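Local coordinates for flavodoxin (Streptococcus pneumoniae serotype 4, PDB 5LJL), which binds FMN and probably serves as a low-potential electron donor to redox enzymes, at residues I22-D25 and K26-L30; E64-D67 and E68-D71; D104-D107 and R108-V111. All coordinates share one frame; numbering follows the deposited sequence.

In the fold
From the N terminus, the chain runs through strand 4-9 into helix 15-29, where interaction 1 (22-30) joins successive turns of the helix that crosses over to strand 33-38. Interaction 2 (64-71) follows, where the loop after strand 52-56 ends and helix 67-77 starts. Interaction 3 (104-111) lies within helix 101-113, between strands 85-92 and 116-125. All three are local and come in series, so none nests in or crosses another. Interactions 2 and 3 touch, M69 SD lying 3.7 Å from F106 CZ, which ties helix 67-77 to helix 101-113. Interaction 1 sits on the opposite side of the chain's centre, about 12 Å from interaction 3 between nearest atoms.

Interaction 1: I22-D25 and K26-L30; sequences IVAD and KLRDL
V23 and L27, one turn apart on helix 15-29, run abreast down one flank, with V23 CG1 4.2 Å from L27 CD1. The valine sends CG1 anti to its backbone N (chi1 173°), which carries this methyl toward the next turn. L27 CG lies 3.6 Å from V23 O, the same oxygen that accepts a nearly linear hydrogen bond of 3.0 Å from L27 N. Branched, purely apolar side chains suit this buried flank.

A quarter turn round the helix, A24 and R28 make a different kind of pair. The alanine is small enough for the arginine to pass alongside, with R28 NH1 3.9 Å from A24 CB. Nearer the backbone, R28 CG rests 3.4 Å from A24 O, and from there the chain runs extended to NE. D25 reaches the same guanidinium at its edge, near its plane, with OD1 3.7 Å from R28 NH1. The carboxylate and guanidinium planes are turned 42° apart. This is a long salt bridge, and at this length it is probably a weak attraction. The firmer hold is the hydrogen bond from R28 NH2 to V34 O, which pins the far end of the side chain to a strand.

Backbone bonds from K26, L27, R28 and D29 to the carbonyls four residues earlier keep these faces in step. Helix 15-29 is the crossover of a beta-alpha-beta unit between strands 4-9 and 33-38. V23 and L27 both press on I54 of the central strand 52-56, A24 packs against I7, V34 and V36, and on another flank I22 and K26 meet helix 130-146 through I133, E137 and A140.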
ATOM      1  N   ILE A  22      10.439   1.139   3.256  1.00 12.78           N
ATOM      2  CA  ILE A  22      11.300   0.607   2.220  1.00 13.21           C
ATOM      3  C   ILE A  22      10.847   1.069   0.831  1.00 13.61           C
ATOM      4  O   ILE A  22      11.678   1.417  -0.030  1.00 12.05           O
ATOM      5  CB  ILE A  22      11.380  -0.926   2.319  1.00 13.96           C
ATOM      6  CG1 ILE A  22      12.114  -1.319   3.589  1.00 15.59           C
ATOM      7  CG2 ILE A  22      11.939  -1.616   1.075  1.00 14.85           C
ATOM      8  CD1 ILE A  22      11.760  -2.689   4.099  1.00 17.48           C
ATOM      9  N   VAL A  23       9.535   0.957   0.587  1.00 11.37           N
ATOM     10  CA  VAL A  23       9.002   1.385  -0.701  1.00 12.23           C
ATOM     11  C   VAL A  23       9.196   2.883  -0.928  1.00 11.66           C
ATOM     12  O   VAL A  23       9.683   3.281  -1.985  1.00 13.31           O
ATOM     13  CB  VAL A  23       7.505   1.008  -0.802  1.00 11.79           C
ATOM     14  CG1 VAL A  23       6.883   1.588  -2.057  1.00 12.03           C
ATOM     15  CG2 VAL A  23       7.337  -0.536  -0.754  1.00 11.02           C
ATOM     16  N   ALA A  24       8.882   3.703   0.097  1.00 12.21           N
ATOM     17  CA  ALA A  24       9.042   5.142   0.055  1.00 12.39           C
ATOM     18  C   ALA A  24      10.472   5.518  -0.263  1.00 13.42           C
ATOM     19  O   ALA A  24      10.667   6.394  -1.071  1.00 14.45           O
ATOM     20  CB  ALA A  24       8.695   5.774   1.379  1.00 12.62           C
ATOM     21  N   ASP A  25      11.431   4.849   0.383  1.00 13.48           N
ATOM     22  CA  ASP A  25      12.844   5.182   0.210  1.00 15.10           C
ATOM     23  C   ASP A  25      13.310   4.906  -1.214  1.00 14.19           C
ATOM     24  O   ASP A  25      14.074   5.744  -1.796  1.00 15.11           O
ATOM     25  CB  ASP A  25      13.688   4.526   1.265  1.00 17.33           C
ATOM     26  CG  ASP A  25      13.488   5.160   2.641  1.00 19.48           C
ATOM     27  OD1 ASP A  25      12.872   6.265   2.726  1.00 24.66           O
ATOM     28  OD2 ASP A  25      13.962   4.533   3.580  1.00 23.27           O
ATOM     29  N   LYS A  26      12.851   3.809  -1.826  1.00 12.27           N
ATOM     30  CA  LYS A  26      13.284   3.530  -3.219  1.00 12.16           C
ATOM     31  C   LYS A  26      12.647   4.601  -4.137  1.00 11.49           C
ATOM     32  O   LYS A  26      13.300   5.162  -5.016  1.00 12.17           O
ATOM     33  CB  LYS A  26      13.006   2.084  -3.616  1.00 11.83           C
ATOM     34  CG  LYS A  26      13.244   1.748  -5.100  1.00 12.24           C
ATOM     35  CD  LYS A  26      14.672   1.956  -5.518  1.00 11.59           C
ATOM     36  CE  LYS A  26      15.605   0.889  -4.862  1.00 12.63           C
ATOM     37  NZ  LYS A  26      17.026   0.958  -5.364  1.00 12.29           N
ATOM     38  N   LEU A  27      11.352   4.890  -3.962  1.00 10.90           N
ATOM     39  CA  LEU A  27      10.695   5.925  -4.765  1.00 11.29           C
ATOM     40  C   LEU A  27      11.369   7.306  -4.668  1.00 12.35           C
ATOM     41  O   LEU A  27      11.510   7.986  -5.707  1.00 11.92           O
ATOM     42  CB  LEU A  27       9.196   6.014  -4.519  1.00 12.43           C
ATOM     43  CG  LEU A  27       8.328   4.830  -4.900  1.00 11.86           C
ATOM     44  CD1 LEU A  27       6.856   5.044  -4.431  1.00 11.72           C
ATOM     45  CD2 LEU A  27       8.359   4.552  -6.396  1.00 11.31           C
ATOM     46  N   ARG A  28      11.794   7.667  -3.458  1.00 14.03           N
ATOM     47  CA  ARG A  28      12.538   8.927  -3.293  1.00 13.16           C
ATOM     48  C   ARG A  28      13.871   8.885  -4.029  1.00 14.12           C
ATOM     49  O   ARG A  28      14.190   9.814  -4.759  1.00 14.41           O
ATOM     50  CB  ARG A  28      12.718   9.284  -1.819  1.00 14.24           C
ATOM     51  CG  ARG A  28      11.423   9.681  -1.157  1.00 15.03           C
ATOM     52  CD  ARG A  28      11.619   9.940   0.339  1.00 18.89           C
ATOM     53  NE  ARG A  28      10.421  10.475   0.970  1.00 19.19           N
ATOM     54  CZ  ARG A  28       9.872  10.018   2.091  1.00 23.21           C
ATOM     55  NH1 ARG A  28      10.400   9.006   2.760  1.00 25.55           N
ATOM     56  NH2 ARG A  28       8.752  10.604   2.542  1.00 25.19           N
ATOM     57  N   ASP A  29      14.566   7.768  -3.932  1.00 13.90           N
ATOM     58  CA  ASP A  29      15.865   7.607  -4.620  1.00 14.89           C
ATOM     59  C   ASP A  29      15.700   7.693  -6.116  1.00 15.96           C
ATOM     60  O   ASP A  29      16.683   8.047  -6.797  1.00 16.87           O
ATOM     61  CB  ASP A  29      16.523   6.270  -4.280  1.00 16.04           C
ATOM     62  CG  ASP A  29      17.163   6.231  -2.865  1.00 16.13           C
ATOM     63  OD1 ASP A  29      17.384   7.325  -2.263  1.00 17.26           O
ATOM     64  OD2 ASP A  29      17.488   5.102  -2.422  1.00 17.84           O
ATOM     65  N   LEU A  30      14.521   7.314  -6.645  1.00 13.09           N
ATOM     66  CA  LEU A  30      14.189   7.438  -8.095  1.00 12.55           C
ATOM     67  C   LEU A  30      13.687   8.810  -8.523  1.00 12.63           C
ATOM     68  O   LEU A  30      13.388   9.075  -9.690  1.00 14.36           O
ATOM     69  CB  LEU A  30      13.229   6.324  -8.513  1.00 13.13           C
ATOM     70  CG  LEU A  30      13.768   4.896  -8.332  1.00 14.21           C
ATOM     71  CD1 LEU A  30      12.692   3.823  -8.574  1.00 16.34           C
ATOM     72  CD2 LEU A  30      14.966   4.576  -9.230  1.00 14.43           C
TER

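Interaction 2: E64-D67 and E68-D71; sequences ELPD and EMMD
P66 turns one face of its ring to M69, whose CB and CG lie over it, with P66 CB and M69 CG 3.9 Å apart. The methionine folds at its second torsion just beyond this contact, so CB and CG stay against the proline while the thioether leads away to the F106 ring. A flexible, unbranched apolar chain suits this place, since it must serve two neighbours in different directions. At the rim of the ring, by CB, E68 brings its carboxylate carbon CD to 3.7 Å from P66 CB. Its CG is placed between the backbone N and the carbonyl carbon (chi1 62°), and a further bend at chi2 turns the acid back toward the preceding residues. E68 OE2 is hydrogen-bonded to Y58 OH, and P66 itself packs on T57 and Y58.

The backbone here enters helix 67-77 of the flavodoxin fold. P66 comes just before it, still extended, where a residue without an N-H gives up no helical bond, while its C=O still accepts M69 N at 2.8 Å. That bond is bent to 137° at the hydrogen, and the nitrogen stands above the carbonyl plane. M70 N reaches D67 O in a straighter bond of 3.1 Å (162°), again from above the plane. Both bonds span three residues, making the turn tighter than an alpha turn. D67 O and D71 N, which would pair in a regular alpha-helical turn, are 4.6 Å apart; a water stands between them, donating to D67 O and accepting from D71 N, each at 2.9 Å. L65 lies back over the start of the helix, its CB 4.4 Å from M70 CG, and its side chain packs on A102, D105 and F106 of helix 101-113.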
ATOM      1  N   GLU A  64      -9.708  -9.786   8.574  1.00 20.32           N
ATOM      2  CA  GLU A  64     -10.308  -8.516   8.590  1.00 20.40           C
ATOM      3  C   GLU A  64      -9.282  -7.399   8.263  1.00 17.09           C
ATOM      4  O   GLU A  64      -8.016  -7.509   8.359  1.00 15.51           O
ATOM      5  CB  GLU A  64     -11.059  -8.225   9.925  1.00 26.58           C
ATOM      6  CG  GLU A  64     -12.320  -9.096  10.152  1.00 32.51           C
ATOM      7  CD  GLU A  64     -12.745  -9.134  11.613  1.00 37.13           C
ATOM      8  OE1 GLU A  64     -13.376 -10.117  12.023  1.00 43.66           O
ATOM      9  OE2 GLU A  64     -12.451  -8.172  12.357  1.00 39.33           O
ATOM     10  N   LEU A  65      -9.868  -6.275   7.901  1.00 15.39           N
ATOM     11  CA  LEU A  65      -9.146  -5.068   7.808  1.00 14.22           C
ATOM     12  C   LEU A  65      -8.757  -4.619   9.238  1.00 14.30           C
ATOM     13  O   LEU A  65      -9.485  -4.907  10.203  1.00 15.43           O
ATOM     14  CB  LEU A  65     -10.053  -4.017   7.172  1.00 14.92           C
ATOM     15  CG  LEU A  65     -10.632  -4.314   5.796  1.00 15.38           C
ATOM     16  CD1 LEU A  65     -11.539  -3.164   5.397  1.00 15.83           C
ATOM     17  CD2 LEU A  65      -9.511  -4.496   4.798  1.00 14.76           C
ATOM     18  N   PRO A  66      -7.581  -3.984   9.398  1.00 13.10           N
ATOM     19  CA  PRO A  66      -7.349  -3.208  10.603  1.00 12.68           C
ATOM     20  C   PRO A  66      -8.540  -2.315  10.953  1.00 13.69           C
ATOM     21  O   PRO A  66      -9.122  -1.657  10.087  1.00 13.06           O
ATOM     22  CB  PRO A  66      -6.131  -2.377  10.240  1.00 12.19           C
ATOM     23  CG  PRO A  66      -5.422  -3.168   9.185  1.00 12.23           C
ATOM     24  CD  PRO A  66      -6.503  -3.791   8.401  1.00 12.12           C
ATOM     25  N   ASP A  67      -8.868  -2.282  12.265  1.00 14.33           N
ATOM     26  CA  ASP A  67      -9.942  -1.444  12.730  1.00 15.88           C
ATOM     27  C   ASP A  67      -9.817  -0.038  12.172  1.00 14.53           C
ATOM     28  O   ASP A  67     -10.769   0.562  11.679  1.00 18.58           O
ATOM     29  CB  ASP A  67      -9.932  -1.368  14.272  1.00 18.26           C
ATOM     30  CG  ASP A  67     -10.358  -2.629  14.913  1.00 19.92           C
ATOM     31  OD1 ASP A  67     -10.165  -2.720  16.195  1.00 24.72           O
ATOM     32  OD2 ASP A  67     -10.930  -3.558  14.227  1.00 17.85           O
ATOM     33  N   GLU A  68      -8.603   0.513  12.260  1.00 15.91           N
ATOM     34  CA  GLU A  68      -8.341   1.876  11.854  1.00 15.88           C
ATOM     35  C   GLU A  68      -8.406   2.071  10.303  1.00 16.01           C
ATOM     36  O   GLU A  68      -8.434   3.214   9.815  1.00 18.30           O
ATOM     37  CB  GLU A  68      -6.967   2.316  12.406  1.00 16.61           C
ATOM     38  CG  GLU A  68      -5.752   1.520  11.916  1.00 17.05           C
ATOM     39  CD  GLU A  68      -5.369   0.286  12.748  1.00 16.22           C
ATOM     40  OE1 GLU A  68      -6.238  -0.257  13.431  1.00 17.34           O
ATOM     41  OE2 GLU A  68      -4.164  -0.138  12.749  1.00 15.80           O
ATOM     42  N   MET A  69      -8.384   0.971   9.561  1.00 14.02           N
ATOM     43  CA  MET A  69      -8.546   0.950   8.117  1.00 14.78           C
ATOM     44  C   MET A  69     -10.013   0.902   7.670  1.00 14.63           C
ATOM     45  O   MET A  69     -10.292   1.207   6.511  1.00 14.65           O
ATOM     46  CB  MET A  69      -7.743  -0.177   7.411  1.00 15.37           C
ATOM     47  CG  MET A  69      -6.263   0.121   7.229  1.00 16.51           C
ATOM     48  SD  MET A  69      -6.067   1.463   6.002  1.00 16.58           S
ATOM     49  CE  MET A  69      -4.320   1.359   5.673  1.00 19.19           C
ATOM     50  N   MET A  70     -10.955   0.574   8.550  1.00 16.54           N
ATOM     51  CA  MET A  70     -12.345   0.406   8.096  1.00 17.65           C
ATOM     52  C   MET A  70     -12.935   1.680   7.496  1.00 15.17           C
ATOM     53  O   MET A  70     -13.476   1.649   6.410  1.00 14.85           O
ATOM     54  CB  MET A  70     -13.229  -0.154   9.218  1.00 22.76           C
ATOM     55  CG  MET A  70     -13.158  -1.682   9.283  1.00 25.51           C
ATOM     56  SD  MET A  70     -14.385  -2.401  10.484  1.00 35.73           S
ATOM     57  CE  MET A  70     -15.745  -1.289  10.206  1.00 35.90           C
ATOM     58  N   ASP A  71     -12.754   2.796   8.150  1.00 15.59           N
ATOM     59  CA  ASP A  71     -13.200   4.087   7.624  1.00 18.98           C
ATOM     60  C   ASP A  71     -12.494   4.534   6.327  1.00 15.87           C
ATOM     61  O   ASP A  71     -13.090   5.042   5.418  1.00 13.92           O
ATOM     62  CB  ASP A  71     -12.961   5.173   8.677  1.00 25.39           C
ATOM     63  CG  ASP A  71     -14.198   5.587   9.325  1.00 35.29           C
ATOM     64  OD1 ASP A  71     -14.492   6.793   9.198  1.00 57.45           O
ATOM     65  OD2 ASP A  71     -14.927   4.734   9.879  1.00 36.11           O
TER
HETATM   66  O   HOH W   1     -11.945   3.049  10.915  1.00 25.50           O

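Interaction 3: D104-D107 and R108-V111; sequences DDFD and RVFV
V109 CG1 sits obliquely beside the F106 ring, 3.8 Å from F106 CD1. That methyl is placed between the valine's own N and carbonyl carbon (chi1 81°), which also sets it 3.4 Å from F106 O. The same oxygen accepts F110 N at 3.0 Å, and F110 CD2 lies 3.3 Å from it, so the carbonyl is closely surrounded by the next turn. On another flank V111 CG2 lies 4.1 Å from D107 OD1.

Further out, the acids are anchored to strands. D107 OD1 is hydrogen-bonded to Y86 OH and D107 OD2 forms a salt bridge to K117 NZ, while D104 OD1 makes one to K123 NZ; carboxylates suit positions that face these lysines. The ring of F110 stacks with Y86, and F106 lies on V55 and V88: large flat rings fill the interior towards the sheet. The compact V109 suits the close approach of helix 67-77, where it meets Y73, L76 and A77. An amphipathic helix of this kind, linking strand 85-92 to strand 116-125 and packed on a parallel sheet, belongs to the doubly wound alpha/beta fold of flavodoxins.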
ATOM      1  N   ASP A 104      -5.190  -8.380  -0.307  1.00 13.17           N
ATOM      2  CA  ASP A 104      -6.097  -8.780  -1.360  1.00 13.59           C
ATOM      3  C   ASP A 104      -7.345  -7.910  -1.359  1.00 12.84           C
ATOM      4  O   ASP A 104      -7.820  -7.471  -2.423  1.00 11.66           O
ATOM      5  CB  ASP A 104      -6.484 -10.258  -1.223  1.00 16.12           C
ATOM      6  CG  ASP A 104      -5.422 -11.178  -1.640  1.00 17.67           C
ATOM      7  OD1 ASP A 104      -4.350 -10.774  -2.156  1.00 18.84           O
ATOM      8  OD2 ASP A 104      -5.660 -12.392  -1.435  1.00 21.29           O
ATOM      9  N   ASP A 105      -7.891  -7.629  -0.185  1.00 11.89           N
ATOM     10  CA  ASP A 105      -9.098  -6.797  -0.095  1.00 12.83           C
ATOM     11  C   ASP A 105      -8.889  -5.369  -0.597  1.00 12.29           C
ATOM     12  O   ASP A 105      -9.752  -4.807  -1.266  1.00 12.54           O
ATOM     13  CB  ASP A 105      -9.590  -6.771   1.335  1.00 14.88           C
ATOM     14  CG  ASP A 105     -10.074  -8.133   1.824  1.00 17.66           C
ATOM     15  OD1 ASP A 105     -10.296  -9.053   1.009  1.00 19.71           O
ATOM     16  OD2 ASP A 105     -10.106  -8.226   3.041  1.00 24.34           O
ATOM     17  N   PHE A 106      -7.724  -4.798  -0.288  1.00 11.79           N
ATOM     18  CA  PHE A 106      -7.387  -3.432  -0.769  1.00 10.61           C
ATOM     19  C   PHE A 106      -7.078  -3.447  -2.265  1.00 10.64           C
ATOM     20  O   PHE A 106      -7.385  -2.450  -2.970  1.00 11.15           O
ATOM     21  CB  PHE A 106      -6.270  -2.782   0.051  1.00 11.05           C
ATOM     22  CG  PHE A 106      -6.764  -1.930   1.169  1.00  9.94           C
ATOM     23  CD1 PHE A 106      -7.260  -0.666   0.880  1.00  9.96           C
ATOM     24  CD2 PHE A 106      -6.830  -2.372   2.468  1.00 11.26           C
ATOM     25  CE1 PHE A 106      -7.713   0.172   1.913  1.00 10.21           C
ATOM     26  CE2 PHE A 106      -7.277  -1.561   3.498  1.00  9.97           C
ATOM     27  CZ  PHE A 106      -7.741  -0.265   3.230  1.00 10.43           C
ATOM     28  N   ASP A 107      -6.480  -4.532  -2.783  1.00 11.03           N
ATOM     29  CA  ASP A 107      -6.303  -4.661  -4.251  1.00 12.62           C
ATOM     30  C   ASP A 107      -7.684  -4.526  -4.924  1.00 11.92           C
ATOM     31  O   ASP A 107      -7.863  -3.746  -5.881  1.00 13.01           O
ATOM     32  CB  ASP A 107      -5.601  -5.983  -4.555  1.00 14.91           C
ATOM     33  CG  ASP A 107      -5.315  -6.187  -6.012  1.00 17.48           C
ATOM     34  OD1 ASP A 107      -5.509  -5.318  -6.846  1.00 17.41           O
ATOM     35  OD2 ASP A 107      -4.809  -7.270  -6.294  1.00 23.62           O
ATOM     36  N   ARG A 108      -8.688  -5.255  -4.418  1.00 12.41           N
ATOM     37  CA  ARG A 108     -10.027  -5.246  -5.026  1.00 13.95           C
ATOM     38  C   ARG A 108     -10.725  -3.918  -4.929  1.00 13.29           C
ATOM     39  O   ARG A 108     -11.347  -3.470  -5.902  1.00 13.96           O
ATOM     40  CB  ARG A 108     -10.887  -6.376  -4.432  1.00 17.57           C
ATOM     41  CG  ARG A 108     -10.374  -7.749  -4.777  1.00 20.49           C
ATOM     42  CD  ARG A 108     -10.763  -8.222  -6.190  1.00 27.81           C
ATOM     43  NE  ARG A 108     -10.574  -9.704  -6.327  1.00 40.46           N
ATOM     44  CZ  ARG A 108     -11.340 -10.569  -7.029  1.00 39.77           C
ATOM     45  NH1 ARG A 108     -12.414 -10.174  -7.720  1.00 40.90           N
ATOM     46  NH2 ARG A 108     -11.031 -11.868  -7.021  1.00 40.82           N
ATOM     47  N   VAL A 109     -10.641  -3.255  -3.783  1.00 12.36           N
ATOM     48  CA  VAL A 109     -11.230  -1.950  -3.650  1.00 11.91           C
ATOM     49  C   VAL A 109     -10.605  -0.935  -4.597  1.00 10.78           C
ATOM     50  O   VAL A 109     -11.335  -0.106  -5.220  1.00 10.98           O
ATOM     51  CB  VAL A 109     -11.372  -1.486  -2.167  1.00 11.94           C
ATOM     52  CG1 VAL A 109     -10.093  -0.935  -1.640  1.00 13.87           C
ATOM     53  CG2 VAL A 109     -12.444  -0.397  -2.079  1.00 11.84           C
ATOM     54  N   PHE A 110      -9.270  -0.979  -4.770  1.00  9.67           N
ATOM     55  CA  PHE A 110      -8.638  -0.131  -5.771  1.00 10.47           C
ATOM     56  C   PHE A 110      -9.139  -0.408  -7.237  1.00 11.49           C
ATOM     57  O   PHE A 110      -9.442   0.566  -7.986  1.00 12.36           O
ATOM     58  CB  PHE A 110      -7.127  -0.237  -5.722  1.00 10.51           C
ATOM     59  CG  PHE A 110      -6.474   0.722  -4.753  1.00 10.31           C
ATOM     60  CD1 PHE A 110      -6.543   2.096  -4.947  1.00 10.68           C
ATOM     61  CD2 PHE A 110      -5.641   0.217  -3.763  1.00 10.26           C
ATOM     62  CE1 PHE A 110      -5.861   2.953  -4.110  1.00 10.52           C
ATOM     63  CE2 PHE A 110      -4.881   1.083  -2.951  1.00 10.19           C
ATOM     64  CZ  PHE A 110      -5.022   2.455  -3.113  1.00 11.02           C
ATOM     65  N   VAL A 111      -9.297  -1.667  -7.563  1.00 11.94           N
ATOM     66  CA  VAL A 111      -9.827  -2.063  -8.902  1.00 13.63           C
ATOM     67  C   VAL A 111     -11.200  -1.348  -9.071  1.00 13.51           C
ATOM     68  O   VAL A 111     -11.472  -0.750 -10.146  1.00 13.87           O
ATOM     69  CB  VAL A 111     -10.068  -3.539  -9.049  1.00 15.31           C
ATOM     70  CG1 VAL A 111     -10.852  -3.777 -10.348  1.00 17.95           C
ATOM     71  CG2 VAL A 111      -8.784  -4.327  -9.109  1.00 16.08           C
TER